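PDB 5E09: cellulase from Bacillus sp. BG-CS10, which probably hydrolyses internal beta-1,4-glucosidic bonds of cellulose, joining a glycoside hydrolase family 5 catalytic barrel to two further domains of carbohydrate-binding type. Local coordinates for residues 223-228 with 251-256; 239-244 with 293-298; 313-318 with 326-331. All coordinates share one frame; numbering follows the deposited sequence.

Overall arrangement
All three contacts lie around the parallel TIM barrel: one joins a strand to its outer helix, the other two join loops to outer helices. Interactions 1 and 2 interleave along the chain and share helix 243-261; their centres are 12 Å apart, and Leu296 touches both Tyr225 and Phe253. Interaction 3 follows in series, centred 18 Å from interaction 2 and 23 Å from interaction 1. It meets interaction 2 where Phe293 packs on Phe328 and Glu294 on Met331, whereas about 8 Å separates its nearest atoms from interaction 1. Interaction 2 thus touches both others, and together they join strand 219-225 and helices 243-261, 286-302 and 326-337 on this side of the barrel.

Interaction 1 of 3, residues 223-228 with 251-256; sequences VHYYGF and DTFNRV
Tyr225 of barrel strand 219-225 presents a face of its ring to the edge of Phe253 on helix 243-261. The pair is T-shaped (edge-to-face), with centroids 5.2 Å apart and planes at 69°. Phe253 CE2 lies over the rim of the tyrosine ring, 3.9 Å above its plane, while its neighbour CZ reaches back to Tyr225 CB at 3.8 Å. On the opposite face of the tyrosine sits the backbone N of Gly227, which leaves the flat ring held between helix and loop. The phenol ring gets there because CG stands anti to the backbone N (chi1 -171°), carrying it off the strand toward the helix.

Aliphatic contacts complete the apolar seam. The methyl CG2 of Thr252 rests over the centre of the Phe253 ring and also touches Tyr225 CD1 at 4.1 Å, filling the angle between the two aromatics. Two residues earlier on the strand, Val223 CG2 meets Val256 CG2 at 4.4 Å; beta-branched valines suit this place, being compact on both the strand and the helix.

Polar atoms find partners outside the seam. Thr252 OG1 comes 3.8 Å from Tyr225 CE1 but is hydrogen-bonded to Asp248 O, one turn earlier, and Tyr225 OH bonds the carboxylate of Asp248.

With strand and helix nearly antiparallel (169°), this is the strand-to-helix layer of a beta-alpha-beta crossover. No hydrogen bond spans the two segments, so their fit probably rests mainly on ring shape and apolar burial, with Tyr225 OH tied to the same helix at Asp248.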
loop_
_atom_site.group_PDB
_atom_site.type_symbol
_atom_site.label_atom_id
_atom_site.label_comp_id
_atom_site.label_asym_id
_atom_site.label_seq_id
_atom_site.Cartn_x
_atom_site.Cartn_y
_atom_site.Cartn_z
ATOM N N VAL A 223 -12.779 3.766 -6.008
ATOM C CA VAL A 223 -12.455 3.992 -4.605
ATOM C C VAL A 223 -11.008 3.592 -4.351
ATOM O O VAL A 223 -10.368 2.970 -5.205
ATOM C CB VAL A 223 -13.394 3.217 -3.652
ATOM C CG1 VAL A 223 -14.785 3.833 -3.662
ATOM C CG2 VAL A 223 -13.458 1.743 -4.019
ATOM N N HIS A 224 -10.499 3.973 -3.184
ATOM C CA HIS A 224 -9.135 3.658 -2.781
ATOM C C HIS A 224 -9.163 2.875 -1.479
ATOM O O HIS A 224 -10.100 3.006 -0.698
ATOM C CB HIS A 224 -8.301 4.930 -2.609
ATOM C CG HIS A 224 -8.017 5.645 -3.891
ATOM N ND1 HIS A 224 -7.345 6.852 -3.938
ATOM C CD2 HIS A 224 -8.310 5.332 -5.174
ATOM C CE1 HIS A 224 -7.242 7.246 -5.190
ATOM N NE2 HIS A 224 -7.819 6.345 -5.964
ATOM N N TYR A 225 -8.135 2.069 -1.240
ATOM C CA TYR A 225 -8.079 1.270 -0.020
ATOM C C TYR A 225 -6.644 0.975 0.401
ATOM O O TYR A 225 -5.841 0.504 -0.393
ATOM C CB TYR A 225 -8.844 -0.040 -0.207
ATOM C CG TYR A 225 -9.007 -0.805 1.080
ATOM C CD1 TYR A 225 -9.948 -0.409 2.023
ATOM C CD2 TYR A 225 -8.215 -1.911 1.362
ATOM C CE1 TYR A 225 -10.103 -1.094 3.204
ATOM C CE2 TYR A 225 -8.363 -2.606 2.546
ATOM C CZ TYR A 225 -9.312 -2.194 3.461
ATOM O OH TYR A 225 -9.471 -2.878 4.641
ATOM N N TYR A 226 -6.330 1.240 1.663
ATOM C CA TYR A 226 -4.958 1.105 2.139
ATOM C C TYR A 226 -4.876 0.294 3.417
ATOM O O TYR A 226 -3.873 0.334 4.125
ATOM C CB TYR A 226 -4.334 2.484 2.348
ATOM C CG TYR A 226 -3.886 3.110 1.053
ATOM C CD1 TYR A 226 -2.628 2.831 0.529
ATOM C CD2 TYR A 226 -4.725 3.960 0.341
ATOM C CE1 TYR A 226 -2.210 3.388 -0.667
ATOM C CE2 TYR A 226 -4.317 4.522 -0.859
ATOM C CZ TYR A 226 -3.057 4.232 -1.357
ATOM O OH TYR A 226 -2.636 4.790 -2.544
ATOM N N GLY A 227 -5.946 -0.438 3.705
ATOM C CA GLY A 227 -5.961 -1.373 4.809
ATOM C C GLY A 227 -6.436 -0.765 6.108
ATOM O O GLY A 227 -6.285 0.437 6.341
ATOM N N PHE A 228 -7.025 -1.616 6.942
ATOM C CA PHE A 228 -7.385 -1.270 8.305
ATOM C C PHE A 228 -6.233 -0.513 8.965
ATOM O O PHE A 228 -5.140 -1.054 9.143
ATOM C CB PHE A 228 -7.740 -2.536 9.082
ATOM C CG PHE A 228 -8.207 -2.281 10.479
ATOM C CD1 PHE A 228 -9.291 -1.453 10.720
ATOM C CD2 PHE A 228 -7.574 -2.886 11.555
ATOM C CE1 PHE A 228 -9.733 -1.219 12.013
ATOM C CE2 PHE A 228 -8.008 -2.657 12.854
ATOM C CZ PHE A 228 -9.089 -1.821 13.083
ATOM N N ASP A 251 -16.092 -6.308 4.984
ATOM C CA ASP A 251 -17.164 -5.322 5.101
ATOM C C ASP A 251 -17.058 -4.251 4.017
ATOM O O ASP A 251 -18.040 -3.970 3.293
ATOM C CB ASP A 251 -17.145 -4.661 6.487
ATOM C CG ASP A 251 -17.411 -5.650 7.617
ATOM O OD1 ASP A 251 -17.900 -6.767 7.341
ATOM O OD2 ASP A 251 -17.140 -5.306 8.788
ATOM N N THR A 252 -15.864 -3.665 3.901
ATOM C CA THR A 252 -15.642 -2.596 2.934
ATOM C C THR A 252 -16.106 -3.002 1.544
ATOM O O THR A 252 -16.950 -2.333 0.918
ATOM C CB THR A 252 -14.159 -2.186 2.857
ATOM O OG1 THR A 252 -13.724 -1.702 4.135
ATOM C CG2 THR A 252 -13.963 -1.101 1.809
ATOM N N PHE A 253 -15.586 -4.118 1.055
ATOM C CA PHE A 253 -15.875 -4.437 -0.331
ATOM C C PHE A 253 -17.216 -5.145 -0.502
ATOM O O PHE A 253 -17.753 -5.199 -1.604
ATOM C CB PHE A 253 -14.707 -5.214 -0.921
ATOM C CG PHE A 253 -13.491 -4.348 -1.122
ATOM C CD1 PHE A 253 -13.453 -3.432 -2.160
ATOM C CD2 PHE A 253 -12.433 -4.390 -0.233
ATOM C CE1 PHE A 253 -12.362 -2.602 -2.340
ATOM C CE2 PHE A 253 -11.331 -3.566 -0.404
ATOM C CZ PHE A 253 -11.294 -2.668 -1.462
ATOM N N ASN A 254 -17.791 -5.626 0.594
ATOM C CA ASN A 254 -19.184 -6.053 0.556
ATOM C C ASN A 254 -20.088 -4.880 0.230
ATOM O O ASN A 254 -20.936 -4.978 -0.654
ATOM C CB ASN A 254 -19.626 -6.687 1.876
ATOM C CG ASN A 254 -19.338 -8.173 1.934
ATOM O OD1 ASN A 254 -19.015 -8.795 0.922
ATOM N ND2 ASN A 254 -19.459 -8.751 3.124
ATOM N N ARG A 255 -19.919 -3.758 0.924
ATOM C CA ARG A 255 -20.820 -2.657 0.613
ATOM C C ARG A 255 -20.468 -2.003 -0.729
ATOM O O ARG A 255 -21.364 -1.509 -1.430
ATOM C CB ARG A 255 -20.853 -1.622 1.743
ATOM C CG ARG A 255 -19.548 -0.990 2.105
ATOM C CD ARG A 255 -19.759 0.083 3.159
ATOM N NE ARG A 255 -18.483 0.633 3.591
ATOM C CZ ARG A 255 -17.756 0.130 4.581
ATOM N NH1 ARG A 255 -18.192 -0.928 5.250
ATOM N NH2 ARG A 255 -16.598 0.689 4.903
ATOM N N VAL A 256 -19.189 -2.022 -1.112
ATOM C CA VAL A 256 -18.853 -1.550 -2.460
ATOM C C VAL A 256 -19.561 -2.409 -3.516
ATOM O O VAL A 256 -20.099 -1.900 -4.500
ATOM C CB VAL A 256 -17.330 -1.567 -2.728
ATOM C CG1 VAL A 256 -17.041 -1.335 -4.209
ATOM C CG2 VAL A 256 -16.628 -0.525 -1.879
#

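Interaction 2 of 3, residues 239-244 with 293-298; sequences TRFEEE and FEFLIH
Phe241 is the centre of an inverse gamma turn just ahead of helix 243-261 of the TIM barrel, and its ring drives edge-on into Phe295 of helix 286-302. The contact joins the turn that precedes helix 243-261 to helix 286-302 through a single pair of aromatic side chains.

Both phenylalanines have CG anti to the backbone N. In Phe241 (chi1 179°) this sends the ring straight out of the turn with CZ leading; in Phe295 (chi1 -169°) it carries the ring off the helix toward Phe241. The two side chains cross at about a right angle. Their rings form an offset edge-to-face pair, centroids 5.4 Å apart and planes at 64°. The offset is toward the root of Phe295, for CE2 and CZ of Phe241 bear on its CB and CG, not on the middle of the ring.

Phenylalanine suits both places: one must be long and flat enough to bridge from a loop to a helix, the other must offer a broad apolar surface. Gln246 of helix 243-261 touches both phenylalanine side chains, and Ile249 packs on Phe295. Phe241 N also bonds Glu288 OE1, tying the turn to helix 286-302.

Replacing Phe241 by an alanine would probably leave Phe295 without its edge-on partner and open a gap between the turn and helix 286-302.

The tightest approach is at the very tip, where Phe241 CZ stands 3.4 Å from Phe295 CB and 3.5 Å from Phe295 CG.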
loop_
_atom_site.group_PDB
_atom_site.type_symbol
_atom_site.label_atom_id
_atom_site.label_comp_id
_atom_site.label_asym_id
_atom_site.label_seq_id
_atom_site.Cartn_x
_atom_site.Cartn_y
_atom_site.Cartn_z
ATOM N N THR A 239 0.406 -5.816 14.822
ATOM C CA THR A 239 1.598 -6.249 14.109
ATOM C C THR A 239 1.281 -7.380 13.132
ATOM O O THR A 239 2.010 -7.586 12.166
ATOM C CB THR A 239 2.696 -6.723 15.089
ATOM O OG1 THR A 239 2.129 -7.655 16.011
ATOM C CG2 THR A 239 3.262 -5.557 15.878
ATOM N N ARG A 240 0.198 -8.112 13.385
ATOM C CA ARG A 240 -0.169 -9.244 12.542
ATOM C C ARG A 240 -1.462 -9.023 11.777
ATOM O O ARG A 240 -2.346 -8.275 12.198
ATOM C CB ARG A 240 -0.292 -10.535 13.362
ATOM C CG ARG A 240 0.862 -10.806 14.301
ATOM C CD ARG A 240 0.688 -12.111 15.065
ATOM N NE ARG A 240 1.965 -12.566 15.609
ATOM C CZ ARG A 240 2.102 -13.313 16.701
ATOM N NH1 ARG A 240 1.035 -13.702 17.388
ATOM N NH2 ARG A 240 3.313 -13.666 17.116
ATOM N N PHE A 241 -1.545 -9.688 10.632
ATOM C CA PHE A 241 -2.739 -9.679 9.807
ATOM C C PHE A 241 -3.811 -10.552 10.440
ATOM O O PHE A 241 -3.918 -11.730 10.119
ATOM C CB PHE A 241 -2.407 -10.168 8.396
ATOM C CG PHE A 241 -3.595 -10.222 7.481
ATOM C CD1 PHE A 241 -4.229 -9.057 7.084
ATOM C CD2 PHE A 241 -4.076 -11.435 7.009
ATOM C CE1 PHE A 241 -5.327 -9.094 6.241
ATOM C CE2 PHE A 241 -5.171 -11.482 6.162
ATOM C CZ PHE A 241 -5.798 -10.307 5.778
ATOM N N GLU A 242 -4.601 -9.981 11.344
ATOM C CA GLU A 242 -5.571 -10.780 12.088
ATOM C C GLU A 242 -7.021 -10.367 11.761
ATOM O O GLU A 242 -7.255 -9.596 10.820
ATOM C CB GLU A 242 -5.233 -10.693 13.600
ATOM C CG GLU A 242 -3.918 -11.342 14.069
ATOM C CD GLU A 242 -3.636 -11.143 15.552
ATOM O OE1 GLU A 242 -4.340 -10.350 16.216
ATOM O OE2 GLU A 242 -2.675 -11.764 16.048
ATOM N N GLU A 243 -7.970 -10.879 12.546
ATOM C CA GLU A 243 -9.394 -10.866 12.232
ATOM C C GLU A 243 -9.984 -9.495 11.933
ATOM O O GLU A 243 -10.850 -9.396 11.070
ATOM C CB GLU A 243 -10.194 -11.516 13.367
ATOM C CG GLU A 243 -10.928 -12.779 12.937
ATOM C CD GLU A 243 -11.503 -13.539 14.112
ATOM O OE1 GLU A 243 -12.175 -12.903 14.949
ATOM O OE2 GLU A 243 -11.263 -14.763 14.213
ATOM N N GLU A 244 -9.545 -8.449 12.626
ATOM C CA GLU A 244 -10.115 -7.124 12.391
ATOM C C GLU A 244 -9.729 -6.557 11.030
ATOM O O GLU A 244 -10.547 -5.915 10.363
ATOM C CB GLU A 244 -9.694 -6.152 13.482
ATOM C CG GLU A 244 -10.065 -6.595 14.878
ATOM C CD GLU A 244 -9.852 -5.494 15.881
ATOM O OE1 GLU A 244 -10.255 -4.346 15.580
ATOM O OE2 GLU A 244 -9.286 -5.775 16.959
ATOM N N PHE A 293 -2.043 -8.998 1.361
ATOM C CA PHE A 293 -2.323 -8.825 -0.065
ATOM C C PHE A 293 -3.011 -10.045 -0.689
ATOM O O PHE A 293 -3.878 -9.892 -1.558
ATOM C CB PHE A 293 -1.038 -8.475 -0.816
ATOM C CG PHE A 293 -0.629 -7.036 -0.649
ATOM C CD1 PHE A 293 -1.188 -6.048 -1.447
ATOM C CD2 PHE A 293 0.287 -6.666 0.325
ATOM C CE1 PHE A 293 -0.833 -4.711 -1.292
ATOM C CE2 PHE A 293 0.653 -5.328 0.488
ATOM C CZ PHE A 293 0.088 -4.350 -0.325
ATOM N N GLU A 294 -2.655 -11.245 -0.233
ATOM C CA GLU A 294 -3.308 -12.464 -0.722
ATOM C C GLU A 294 -4.809 -12.447 -0.403
ATOM O O GLU A 294 -5.664 -12.675 -1.279
ATOM C CB GLU A 294 -2.643 -13.706 -0.111
ATOM C CG GLU A 294 -3.023 -15.037 -0.765
ATOM C CD GLU A 294 -4.298 -15.634 -0.203
ATOM O OE1 GLU A 294 -4.613 -15.377 0.983
ATOM O OE2 GLU A 294 -4.989 -16.360 -0.953
ATOM N N PHE A 295 -5.120 -12.170 0.860
ATOM C CA PHE A 295 -6.507 -12.070 1.302
ATOM C C PHE A 295 -7.286 -11.004 0.510
ATOM O O PHE A 295 -8.352 -11.276 -0.078
ATOM C CB PHE A 295 -6.527 -11.759 2.797
ATOM C CG PHE A 295 -7.873 -11.892 3.432
ATOM C CD1 PHE A 295 -8.321 -13.120 3.890
ATOM C CD2 PHE A 295 -8.684 -10.784 3.598
ATOM C CE1 PHE A 295 -9.565 -13.241 4.492
ATOM C CE2 PHE A 295 -9.923 -10.895 4.199
ATOM C CZ PHE A 295 -10.367 -12.124 4.647
ATOM N N LEU A 296 -6.730 -9.796 0.487
ATOM C CA LEU A 296 -7.342 -8.669 -0.213
ATOM C C LEU A 296 -7.673 -8.988 -1.669
ATOM O O LEU A 296 -8.810 -8.788 -2.118
ATOM C CB LEU A 296 -6.424 -7.445 -0.160
ATOM C CG LEU A 296 -6.906 -6.223 -0.949
ATOM C CD1 LEU A 296 -8.267 -5.755 -0.444
ATOM C CD2 LEU A 296 -5.891 -5.086 -0.894
ATOM N N ILE A 297 -6.684 -9.476 -2.415
ATOM C CA ILE A 297 -6.915 -9.704 -3.836
ATOM C C ILE A 297 -7.893 -10.869 -4.054
ATOM O O ILE A 297 -8.697 -10.832 -4.994
ATOM C CB ILE A 297 -5.595 -9.937 -4.587
ATOM C CG1 ILE A 297 -4.779 -8.643 -4.568
ATOM C CG2 ILE A 297 -5.859 -10.351 -6.032
ATOM C CD1 ILE A 297 -3.383 -8.773 -5.124
ATOM N N HIS A 298 -7.865 -11.870 -3.173
ATOM C CA HIS A 298 -8.893 -12.908 -3.235
ATOM C C HIS A 298 -10.290 -12.295 -3.171
ATOM O O HIS A 298 -11.153 -12.588 -4.015
ATOM C CB HIS A 298 -8.736 -13.923 -2.105
ATOM C CG HIS A 298 -9.912 -14.841 -1.953
ATOM N ND1 HIS A 298 -10.465 -15.522 -3.015
ATOM C CD2 HIS A 298 -10.634 -15.193 -0.861
ATOM C CE1 HIS A 298 -11.479 -16.253 -2.587
ATOM N NE2 HIS A 298 -11.603 -16.071 -1.284
#

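Interaction 3 of 3, residues 313-318 with 326-331; sequences GQHLNR and QEFHNM
His315, in the loop after barrel strand 306-311, meets Phe328 of helix 326-337. Its CB points toward the helix yet stands back, 4.7 Å from Phe328 CE2. The first torsion places CG beside the backbone N (chi1 -66°), and the second (chi2 -43°) turns one face of the imidazole toward Phe328. From there CG lies 4.0 Å from Phe328 CE2, in the plane of the phenyl ring at its edge. Along the ring the distance shrinks: ND1 is 3.5 Å from CE2, and CE1 is equally close. At NE2, on the far side, it opens again to 4.0 Å. Phe328 CE2 therefore sits over the ND1-CE1 rim of one imidazole face, with the planes inclined at 53°, an oblique aromatic pair. Gln314 CG lies over the centre of the other face.

Two flat rings can close on one another in this way. The main chain at His315 is held by its N to the side-chain OD1 of Asp311 and by backbone bonding with Tyr324. In the helix, Gln326 NE2 donates to Asn330 OD1 at 3.0 Å, linking side chains one turn apart, and Phe328 N bonds Asp325 OD1.

The chain passes on through a small, weakly bonded hairpin of 316-317, within 313-318, and 322-323. The arrangement is that of a TIM barrel's last beta-to-alpha connection, folded back on the helix it leads into.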
loop_
_atom_site.group_PDB
_atom_site.type_symbol
_atom_site.label_atom_id
_atom_site.label_comp_id
_atom_site.label_asym_id
_atom_site.label_seq_id
_atom_site.Cartn_x
_atom_site.Cartn_y
_atom_site.Cartn_z
ATOM N N GLY A 313 7.478 4.229 -6.766
ATOM C CA GLY A 313 8.877 3.993 -7.072
ATOM C C GLY A 313 9.496 2.929 -6.179
ATOM O O GLY A 313 10.617 2.479 -6.423
ATOM N N GLN A 314 8.757 2.516 -5.152
ATOM C CA GLN A 314 9.286 1.628 -4.120
ATOM C C GLN A 314 9.041 0.140 -4.370
ATOM O O GLN A 314 9.545 -0.699 -3.623
ATOM C CB GLN A 314 8.690 2.000 -2.757
ATOM C CG GLN A 314 7.256 1.535 -2.550
ATOM C CD GLN A 314 6.639 2.065 -1.259
ATOM O OE1 GLN A 314 5.450 2.388 -1.213
ATOM N NE2 GLN A 314 7.445 2.153 -0.207
ATOM N N HIS A 315 8.269 -0.201 -5.397
ATOM C CA HIS A 315 8.006 -1.612 -5.680
ATOM C C HIS A 315 8.781 -2.099 -6.897
ATOM O O HIS A 315 9.564 -3.041 -6.798
ATOM C CB HIS A 315 6.508 -1.860 -5.865
ATOM C CG HIS A 315 5.707 -1.640 -4.626
ATOM N ND1 HIS A 315 6.115 -2.091 -3.381
ATOM C CD2 HIS A 315 4.529 -1.006 -4.416
ATOM C CE1 HIS A 315 5.223 -1.752 -2.478
ATOM N NE2 HIS A 315 4.243 -1.086 -3.080
ATOM N N LEU A 316 8.551 -1.476 -8.048
ATOM C CA LEU A 316 9.372 -1.753 -9.217
ATOM C C LEU A 316 10.595 -0.849 -9.188
ATOM O O LEU A 316 10.465 0.372 -9.123
ATOM C CB LEU A 316 8.590 -1.540 -10.512
ATOM C CG LEU A 316 9.351 -1.871 -11.802
ATOM C CD1 LEU A 316 9.441 -3.376 -12.017
ATOM C CD2 LEU A 316 8.711 -1.203 -13.000
ATOM N N ASN A 317 11.782 -1.443 -9.211
ATOM C CA ASN A 317 12.998 -0.651 -9.359
ATOM C C ASN A 317 13.044 -0.122 -10.788
ATOM O O ASN A 317 13.215 -0.885 -11.738
ATOM C CB ASN A 317 14.247 -1.480 -9.028
ATOM C CG ASN A 317 15.519 -0.639 -8.979
ATOM O OD1 ASN A 317 15.676 0.332 -9.720
ATOM N ND2 ASN A 317 16.436 -1.018 -8.098
ATOM N N ARG A 318 12.873 1.188 -10.931
ATOM C CA ARG A 318 12.716 1.788 -12.248
ATOM C C ARG A 318 14.041 1.998 -12.953
ATOM O O ARG A 318 14.076 2.374 -14.125
ATOM C CB ARG A 318 11.975 3.119 -12.139
ATOM C CG ARG A 318 10.613 2.989 -11.508
ATOM C CD ARG A 318 9.821 4.244 -11.723
ATOM N NE ARG A 318 8.531 4.198 -11.049
ATOM C CZ ARG A 318 7.697 5.227 -10.999
ATOM N NH1 ARG A 318 8.031 6.371 -11.585
ATOM N NH2 ARG A 318 6.536 5.116 -10.363
ATOM N N GLN A 326 10.799 -9.486 -4.915
ATOM C CA GLN A 326 10.279 -10.467 -5.861
ATOM C C GLN A 326 9.227 -11.376 -5.242
ATOM O O GLN A 326 8.272 -11.778 -5.907
ATOM C CB GLN A 326 11.423 -11.315 -6.421
ATOM C CG GLN A 326 11.015 -12.218 -7.566
ATOM C CD GLN A 326 10.659 -11.440 -8.822
ATOM O OE1 GLN A 326 11.352 -10.490 -9.201
ATOM N NE2 GLN A 326 9.567 -11.839 -9.472
ATOM N N GLU A 327 9.420 -11.712 -3.971
ATOM C CA GLU A 327 8.478 -12.540 -3.224
ATOM C C GLU A 327 7.093 -11.884 -3.203
ATOM O O GLU A 327 6.067 -12.528 -3.470
ATOM C CB GLU A 327 9.011 -12.759 -1.801
ATOM C CG GLU A 327 8.225 -13.727 -0.931
ATOM C CD GLU A 327 8.892 -13.948 0.420
ATOM O OE1 GLU A 327 8.913 -15.098 0.897
ATOM O OE2 GLU A 327 9.405 -12.970 1.006
ATOM N N PHE A 328 7.097 -10.588 -2.902
ATOM C CA PHE A 328 5.905 -9.741 -2.888
ATOM C C PHE A 328 5.151 -9.788 -4.221
ATOM O O PHE A 328 3.957 -10.139 -4.271
ATOM C CB PHE A 328 6.327 -8.301 -2.534
ATOM C CG PHE A 328 5.216 -7.290 -2.580
ATOM C CD1 PHE A 328 3.982 -7.553 -2.011
ATOM C CD2 PHE A 328 5.426 -6.054 -3.164
ATOM C CE1 PHE A 328 2.971 -6.612 -2.046
ATOM C CE2 PHE A 328 4.417 -5.106 -3.202
ATOM C CZ PHE A 328 3.188 -5.387 -2.640
ATOM N N HIS A 329 5.847 -9.457 -5.305
ATOM C CA HIS A 329 5.192 -9.445 -6.603
ATOM C C HIS A 329 4.739 -10.831 -7.044
ATOM O O HIS A 329 3.727 -10.960 -7.730
ATOM C CB HIS A 329 6.086 -8.861 -7.686
ATOM C CG HIS A 329 5.416 -8.813 -9.022
ATOM N ND1 HIS A 329 5.689 -9.717 -10.024
ATOM C CD2 HIS A 329 4.434 -8.006 -9.493
ATOM C CE1 HIS A 329 4.928 -9.447 -11.074
ATOM N NE2 HIS A 329 4.160 -8.416 -10.775
ATOM N N ASN A 330 5.490 -11.862 -6.673
ATOM C CA ASN A 330 5.056 -13.221 -6.962
ATOM C C ASN A 330 3.737 -13.505 -6.263
ATOM O O ASN A 330 2.861 -14.162 -6.825
ATOM C CB ASN A 330 6.112 -14.250 -6.543
ATOM C CG ASN A 330 7.282 -14.317 -7.510
ATOM O OD1 ASN A 330 7.327 -13.593 -8.509
ATOM N ND2 ASN A 330 8.241 -15.182 -7.211
HETATM N N MSE A 331 3.590 -13.006 -5.038
HETATM C CA MSE A 331 2.336 -13.199 -4.314
HETATM C C MSE A 331 1.179 -12.462 -5.002
HETATM O O MSE A 331 0.069 -13.000 -5.106
HETATM C CB MSE A 331 2.467 -12.745 -2.857
HETATM C CG MSE A 331 1.193 -12.948 -2.042
HETATM SE SE MSE A 331 0.521 -14.795 -2.108
HETATM C CE MSE A 331 1.165 -15.407 -0.370
#